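PDB 4R0M: McyG protein from Microcystis aeruginosa PCC 7806, which probably activates phenylalanine or a related acid as its acyl-adenylate, through the adenylation domain of a microcystin synthetase, for loading onto a carrier domain. Local coordinates for residues E43-Y48 with A241-H246; Q214-L219 with Q267-W272. One frame throughout, in Å; residues are numbered along the deposited sequence.

How the contacts relate
Both contacts belong to one mixed sheet of the adenylation domain, and their centres lie about 11 Å apart. Contact 1 sits at its edge, where strand 43-47 is separated from strand 243-246 by strand 33-37; contact 2 joins the neighbouring strands 217-220 and 270-273 further in. Strands 243-246 and 217-220 run side by side and stitch the two together: I245 N is 2.8 Å from T218 O, and D243 O is 3.1 Å from T218 N, both probable hydrogen bonds. Distance from the phenylalanyl-adenylate separates them. W272 of contact 2 touches the ligand, whereas the Q244 side chain of contact 1 stays about 14 Å away.

Contact 1 (E43-Y48 with A241-H246); sequences EYFQSY and ACDQIH
At the edge of the mixed sheet of the adenylation domain, the residue that opens helix 48-64, just after strand 43-47, meets the turn that leads from helix 227-240 into strand 243-246. The two strands are not paired, since strand 33-37 runs between them, and the contact is made by side chains reaching across. Helix 227-240 ends in a Schellman motif with A241, at positive phi, as its C' residue, and the carbonyl that follows, that of C242, receives Y48. The Y48 ring, its CG beside the backbone N (chi1 -72°), points its hydroxyl at this carbonyl: OH donates to C242 O over a very short 2.5 Å, nearly along the C=O axis. Q244 approaches the same hydroxyl at the ring edge. Its chain leaves with CG between the backbone N and the carbonyl carbon (chi1 65°), runs on extended, and brings NE2 to 3.2 Å from Y48 OH in an almost straight bond in the amide plane. Q244 OE1 accepts from H246 NE2 at 2.7 Å on a lone pair, which fixes the amide's rotation. More loosely, the F45 ring turns its edge, at CE1, to D243 OD1, 4.1 Å away, with ring and carboxylate nearly perpendicular; the carboxylate is hydrogen-bonded to H32 and to the backbone N of G33. A phenylalanine in place of Y48 would lose both hydroxyl bonds and would probably leave C242 O without this donor and Q244 NE2 with little more than its weak bond to G234 O. Donor and acceptor at once, the phenol closes a chain of hydrogen bonds from H246 through the Q244 amide to the C242 carbonyl.

Contact 2 (Q214-L219 with Q267-W272); sequences QQEVTL and QVSISW. With FA5 (adenosine-5'-[phenylalaninyl-phosphate]), chain C.
V217, L219 and I270 bury the most surface where two parallel strands, 217-220 and 270-273, lie side by side in the mixed sheet of the adenylation domain; the axes of 217-219 and 270-272 approach to 4.8 Å at 13°. V217 contributes on two fronts. Its carbonyl oxygen takes two backbone donors, S269 N at 2.9 Å in the carbonyl plane and I270 N from above that plane, while its side chain crosses V268 at about a right angle, CG1 against CG2. L219, with CG anti to the backbone N, lays CB on V268 CG1 at 3.7 Å and carries CD1 to V268 CG2; helix 258-265 packs on this side through W259 and L262. The N-H of L219 meets I270 O nearly along the C=O axis. I270 pairs with T218 across the sheet, the two side chains side by side and pointing the same way, T218 CG2 near I270 CB. At its tip, I270 CD1 reaches E216 CB and CG, the two side chains crossing at about a right angle.

Just before the strand, S269 OG sits between the backbone N and the carbonyl carbon (chi1 59°) and serves both ways, accepting from V217 N and donating to E216 OE1 at 2.7 Å on the anti lone pair. The second carboxylate oxygen, E216 OE2, forms a salt bridge with K299, so the acid is probably ionised. Strand 270-273 then leads into the substrate pocket: W272, whose NE1 bonds to A304 O, offers one face to the phenyl group of the adenylate, CZ2 lying 3.3 Å from FA5 CD2.

Contact 1 (E43-Y48 with A241-H246)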
loop_
_atom_site.group_PDB
_atom_site.type_symbol
_atom_site.label_atom_id
_atom_site.label_comp_id
_atom_site.label_asym_id
_atom_site.label_seq_id
_atom_site.Cartn_x
_atom_site.Cartn_y
_atom_site.Cartn_z
ATOM N N GLU A 43 -1.091 1.094 -24.983
ATOM C CA GLU A 43 -0.596 2.252 -24.241
ATOM C C GLU A 43 -1.247 3.560 -24.675
ATOM O O GLU A 43 -1.688 3.702 -25.816
ATOM C CB GLU A 43 0.927 2.351 -24.354
ATOM C CG GLU A 43 1.644 1.046 -24.048
ATOM C CD GLU A 43 3.139 1.208 -23.869
ATOM O OE1 GLU A 43 3.686 2.263 -24.257
ATOM O OE2 GLU A 43 3.766 0.268 -23.337
ATOM N N TYR A 44 -1.302 4.507 -23.744
ATOM C CA TYR A 44 -1.878 5.820 -23.990
ATOM C C TYR A 44 -1.068 6.875 -23.238
ATOM O O TYR A 44 -0.981 6.845 -22.006
ATOM C CB TYR A 44 -3.355 5.837 -23.574
ATOM C CG TYR A 44 -4.024 7.194 -23.606
ATOM C CD1 TYR A 44 -3.983 7.996 -24.752
ATOM C CD2 TYR A 44 -4.720 7.670 -22.494
ATOM C CE1 TYR A 44 -4.599 9.239 -24.779
ATOM C CE2 TYR A 44 -5.343 8.910 -22.512
ATOM C CZ TYR A 44 -5.279 9.690 -23.656
ATOM O OH TYR A 44 -5.899 10.919 -23.676
ATOM N N PHE A 45 -0.457 7.788 -23.989
ATOM C CA PHE A 45 0.362 8.843 -23.400
ATOM C C PHE A 45 -0.436 10.127 -23.208
ATOM O O PHE A 45 -1.146 10.573 -24.108
ATOM C CB PHE A 45 1.620 9.103 -24.241
ATOM C CG PHE A 45 2.491 10.217 -23.717
ATOM C CD1 PHE A 45 3.247 10.048 -22.556
ATOM C CD2 PHE A 45 2.569 11.435 -24.393
ATOM C CE1 PHE A 45 4.051 11.074 -22.076
ATOM C CE2 PHE A 45 3.374 12.461 -23.919
ATOM C CZ PHE A 45 4.115 12.282 -22.759
ATOM N N GLN A 46 -0.319 10.696 -22.012
ATOM C CA GLN A 46 -0.922 11.976 -21.679
ATOM C C GLN A 46 0.162 12.847 -21.059
ATOM O O GLN A 46 0.585 12.611 -19.926
ATOM C CB GLN A 46 -2.090 11.782 -20.703
ATOM C CG GLN A 46 -2.892 13.043 -20.409
ATOM C CD GLN A 46 -4.008 12.826 -19.398
ATOM O OE1 GLN A 46 -3.834 12.128 -18.394
ATOM N NE2 GLN A 46 -5.160 13.440 -19.652
ATOM N N SER A 47 0.623 13.843 -21.816
ATOM C CA SER A 47 1.632 14.787 -21.325
ATOM C C SER A 47 1.083 15.587 -20.148
ATOM O O SER A 47 -0.133 15.707 -19.988
ATOM C CB SER A 47 2.090 15.730 -22.444
ATOM O OG SER A 47 1.112 16.720 -22.723
ATOM N N TYR A 48 1.980 16.132 -19.331
ATOM C CA TYR A 48 1.574 16.924 -18.169
ATOM C C TYR A 48 0.714 18.130 -18.547
ATOM O O TYR A 48 -0.153 18.546 -17.775
ATOM C CB TYR A 48 2.787 17.350 -17.346
ATOM C CG TYR A 48 3.425 16.216 -16.579
ATOM C CD1 TYR A 48 2.670 15.426 -15.708
ATOM C CD2 TYR A 48 4.780 15.936 -16.712
ATOM C CE1 TYR A 48 3.247 14.385 -15.002
ATOM C CE2 TYR A 48 5.370 14.897 -16.007
ATOM C CZ TYR A 48 4.598 14.125 -15.154
ATOM O OH TYR A 48 5.172 13.090 -14.446
ATOM N N ALA A 241 8.844 16.320 -12.758
ATOM C CA ALA A 241 8.482 16.469 -14.174
ATOM C C ALA A 241 9.033 15.319 -15.029
ATOM O O ALA A 241 9.349 15.498 -16.210
ATOM C CB ALA A 241 8.920 17.826 -14.719
ATOM N N CYS A 242 9.138 14.137 -14.424
ATOM C CA CYS A 242 9.655 12.958 -15.114
ATOM C C CYS A 242 8.516 12.104 -15.664
ATOM O O CYS A 242 7.351 12.333 -15.341
ATOM C CB CYS A 242 10.544 12.135 -14.177
ATOM S SG CYS A 242 9.666 11.175 -12.920
ATOM N N ASP A 243 8.857 11.127 -16.500
ATOM C CA ASP A 243 7.873 10.185 -17.023
ATOM C C ASP A 243 7.359 9.247 -15.933
ATOM O O ASP A 243 8.141 8.723 -15.133
ATOM C CB ASP A 243 8.464 9.371 -18.178
ATOM C CG ASP A 243 8.377 10.093 -19.511
ATOM O OD1 ASP A 243 7.391 10.823 -19.744
ATOM O OD2 ASP A 243 9.297 9.914 -20.338
ATOM N N GLN A 244 6.041 9.061 -15.898
ATOM C CA GLN A 244 5.420 8.105 -14.978
ATOM C C GLN A 244 4.480 7.140 -15.700
ATOM O O GLN A 244 3.736 7.529 -16.604
ATOM C CB GLN A 244 4.714 8.805 -13.803
ATOM C CG GLN A 244 3.511 9.664 -14.162
ATOM C CD GLN A 244 2.833 10.246 -12.935
ATOM O OE1 GLN A 244 2.007 9.592 -12.292
ATOM N NE2 GLN A 244 3.171 11.490 -12.610
ATOM N N ILE A 245 4.535 5.878 -15.288
ATOM C CA ILE A 245 3.749 4.815 -15.902
ATOM C C ILE A 245 2.842 4.173 -14.855
ATOM O O ILE A 245 3.264 3.933 -13.721
ATOM C CB ILE A 245 4.656 3.747 -16.553
ATOM C CG1 ILE A 245 5.707 4.416 -17.448
ATOM C CG2 ILE A 245 3.829 2.752 -17.358
ATOM C CD1 ILE A 245 6.936 3.572 -17.702
ATOM N N HIS A 246 1.595 3.914 -15.243
ATOM C CA HIS A 246 0.630 3.263 -14.366
ATOM C C HIS A 246 -0.010 2.073 -15.022
ATOM O O HIS A 246 -0.622 2.184 -16.090
ATOM C CB HIS A 246 -0.409 4.260 -13.873
ATOM C CG HIS A 246 0.156 5.299 -12.938
ATOM N ND1 HIS A 246 0.325 5.070 -11.622
ATOM C CD2 HIS A 246 0.621 6.591 -13.176
ATOM C CE1 HIS A 246 0.856 6.161 -11.043
ATOM N NE2 HIS A 246 1.039 7.090 -11.996
#

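Contact 2 (Q214-L219 with Q267-W272)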
loop_
_atom_site.group_PDB
_atom_site.type_symbol
_atom_site.label_atom_id
_atom_site.label_comp_id
_atom_site.label_asym_id
_atom_site.label_seq_id
_atom_site.Cartn_x
_atom_site.Cartn_y
_atom_site.Cartn_z
ATOM N N GLN A 214 14.680 14.787 -13.419
ATOM C CA GLN A 214 13.586 14.736 -14.399
ATOM C C GLN A 214 13.747 13.628 -15.447
ATOM O O GLN A 214 12.829 13.358 -16.219
ATOM C CB GLN A 214 13.386 16.098 -15.079
ATOM C CG GLN A 214 14.590 16.620 -15.850
ATOM C CD GLN A 214 14.230 17.734 -16.822
ATOM O OE1 GLN A 214 13.129 17.762 -17.376
ATOM N NE2 GLN A 214 15.167 18.653 -17.041
ATOM N N GLN A 215 14.916 12.992 -15.458
ATOM C CA GLN A 215 15.200 11.898 -16.385
ATOM C C GLN A 215 14.705 10.535 -15.879
ATOM O O GLN A 215 14.800 9.535 -16.597
ATOM C CB GLN A 215 16.700 11.829 -16.703
ATOM C CG GLN A 215 17.231 12.975 -17.555
ATOM C CD GLN A 215 17.720 14.159 -16.735
ATOM O OE1 GLN A 215 18.326 13.994 -15.676
ATOM N NE2 GLN A 215 17.470 15.361 -17.235
ATOM N N GLU A 216 14.177 10.495 -14.655
ATOM C CA GLU A 216 13.673 9.248 -14.074
ATOM C C GLU A 216 12.456 8.733 -14.828
ATOM O O GLU A 216 11.715 9.503 -15.442
ATOM C CB GLU A 216 13.311 9.412 -12.590
ATOM C CG GLU A 216 14.417 9.927 -11.676
ATOM C CD GLU A 216 15.622 9.009 -11.575
ATOM O OE1 GLU A 216 15.554 7.854 -12.047
ATOM O OE2 GLU A 216 16.650 9.454 -11.016
ATOM N N VAL A 217 12.268 7.419 -14.788
ATOM C CA VAL A 217 11.060 6.791 -15.304
ATOM C C VAL A 217 10.478 5.911 -14.198
ATOM O O VAL A 217 11.064 4.892 -13.827
ATOM C CB VAL A 217 11.337 5.958 -16.576
ATOM C CG1 VAL A 217 10.053 5.319 -17.084
ATOM C CG2 VAL A 217 11.968 6.819 -17.666
ATOM N N THR A 218 9.339 6.334 -13.657
ATOM C CA THR A 218 8.663 5.588 -12.597
ATOM C C THR A 218 7.588 4.680 -13.178
ATOM O O THR A 218 6.938 5.032 -14.165
ATOM C CB THR A 218 8.025 6.513 -11.538
ATOM O OG1 THR A 218 6.975 7.284 -12.134
ATOM C CG2 THR A 218 9.060 7.452 -10.926
ATOM N N LEU A 219 7.417 3.509 -12.566
ATOM C CA LEU A 219 6.344 2.586 -12.930
ATOM C C LEU A 219 5.604 2.098 -11.688
ATOM O O LEU A 219 6.206 1.531 -10.770
ATOM C CB LEU A 219 6.882 1.403 -13.748
ATOM C CG LEU A 219 5.892 0.338 -14.243
ATOM C CD1 LEU A 219 6.338 -0.253 -15.569
ATOM C CD2 LEU A 219 5.680 -0.768 -13.217
ATOM N N GLN A 267 12.500 1.244 -20.023
ATOM C CA GLN A 267 13.723 1.643 -19.323
ATOM C C GLN A 267 13.403 2.310 -17.983
ATOM O O GLN A 267 13.810 3.444 -17.714
ATOM C CB GLN A 267 14.606 2.533 -20.214
ATOM C CG GLN A 267 15.314 1.781 -21.335
ATOM C CD GLN A 267 16.329 0.777 -20.816
ATOM O OE1 GLN A 267 16.115 -0.432 -20.888
ATOM N NE2 GLN A 267 17.434 1.278 -20.274
ATOM N N VAL A 268 12.660 1.579 -17.154
ATOM C CA VAL A 268 12.173 2.069 -15.867
ATOM C C VAL A 268 13.300 2.108 -14.839
ATOM O O VAL A 268 14.077 1.159 -14.720
ATOM C CB VAL A 268 10.990 1.208 -15.373
ATOM C CG1 VAL A 268 10.588 1.566 -13.949
ATOM C CG2 VAL A 268 9.806 1.355 -16.318
ATOM N N SER A 269 13.385 3.214 -14.106
ATOM C CA SER A 269 14.451 3.426 -13.128
ATOM C C SER A 269 13.968 3.340 -11.679
ATOM O O SER A 269 14.762 3.077 -10.774
ATOM C CB SER A 269 15.129 4.779 -13.369
ATOM O OG SER A 269 14.193 5.842 -13.279
ATOM N N ILE A 270 12.674 3.587 -11.471
ATOM C CA ILE A 270 12.067 3.576 -10.137
ATOM C C ILE A 270 10.760 2.785 -10.170
ATOM O O ILE A 270 9.878 3.067 -10.986
ATOM C CB ILE A 270 11.773 5.006 -9.616
ATOM C CG1 ILE A 270 13.044 5.867 -9.600
ATOM C CG2 ILE A 270 11.139 4.957 -8.228
ATOM C CD1 ILE A 270 12.779 7.349 -9.421
ATOM N N SER A 271 10.641 1.796 -9.287
ATOM C CA SER A 271 9.405 1.021 -9.155
ATOM C C SER A 271 9.230 0.501 -7.728
ATOM O O SER A 271 10.105 0.694 -6.880
ATOM C CB SER A 271 9.359 -0.128 -10.170
ATOM O OG SER A 271 8.021 -0.548 -10.381
ATOM N N TRP A 272 8.097 -0.156 -7.475
ATOM C CA TRP A 272 7.727 -0.583 -6.124
ATOM C C TRP A 272 6.686 -1.674 -6.100
ATOM O O TRP A 272 5.789 -1.722 -6.948
ATOM C CB TRP A 272 7.266 0.628 -5.301
ATOM C CG TRP A 272 6.358 0.310 -4.135
ATOM C CD1 TRP A 272 6.661 -0.427 -2.988
ATOM C CD2 TRP A 272 4.964 0.730 -3.956
ATOM N NE1 TRP A 272 5.578 -0.495 -2.150
ATOM C CE2 TRP A 272 4.529 0.176 -2.668
ATOM C CE3 TRP A 272 4.065 1.479 -4.707
ATOM C CZ2 TRP A 272 3.246 0.376 -2.180
ATOM C CZ3 TRP A 272 2.775 1.674 -4.202
ATOM C CH2 TRP A 272 2.378 1.136 -2.968
HETATM C C FA5 C . 1.297 1.425 3.332
HETATM O O FA5 C . 1.154 0.213 3.229
HETATM C CA FA5 C . 2.638 2.054 3.053
HETATM N N FA5 C . 3.575 1.287 3.837
HETATM C CB FA5 C . 3.034 1.957 1.572
HETATM C CG FA5 C . 4.431 2.419 1.141
HETATM C CD1 FA5 C . 5.497 2.610 2.021
HETATM C CD2 FA5 C . 4.665 2.653 -0.221
HETATM C CE1 FA5 C . 6.750 3.030 1.555
HETATM C CE2 FA5 C . 5.913 3.065 -0.699
HETATM C CZ FA5 C . 6.964 3.257 0.196
HETATM P P FA5 C . -0.837 1.804 4.975
HETATM O OP1 FA5 C . -1.960 0.968 4.420
HETATM O OP2 FA5 C . -1.176 3.053 5.749
HETATM O OP3 FA5 C . 0.149 2.226 3.756
HETATM O "O5'" FA5 C . 0.024 0.829 5.928
HETATM C "C5'" FA5 C . 1.139 1.284 6.689
HETATM C "C4'" FA5 C . 1.654 0.118 7.519
HETATM O "O4'" FA5 C . 2.194 -0.928 6.702
HETATM C "C3'" FA5 C . 2.789 0.506 8.444
HETATM O "O3'" FA5 C . 2.319 1.113 9.646
HETATM C "C2'" FA5 C . 3.450 -0.829 8.702
HETATM O "O2'" FA5 C . 2.760 -1.539 9.737
HETATM C "C1'" FA5 C . 3.262 -1.577 7.399
HETATM N N9 FA5 C . 4.523 -1.496 6.618
HETATM C C8 FA5 C . 4.748 -0.678 5.573
HETATM N N7 FA5 C . 5.996 -0.843 5.070
HETATM C C5 FA5 C . 6.604 -1.786 5.810
HETATM C C6 FA5 C . 7.934 -2.445 5.828
HETATM N N6 FA5 C . 8.891 -2.118 4.929
HETATM N N1 FA5 C . 8.166 -3.386 6.774
HETATM C C2 FA5 C . 7.226 -3.723 7.682
HETATM N N3 FA5 C . 5.998 -3.172 7.722
HETATM C C4 FA5 C . 5.631 -2.212 6.832
#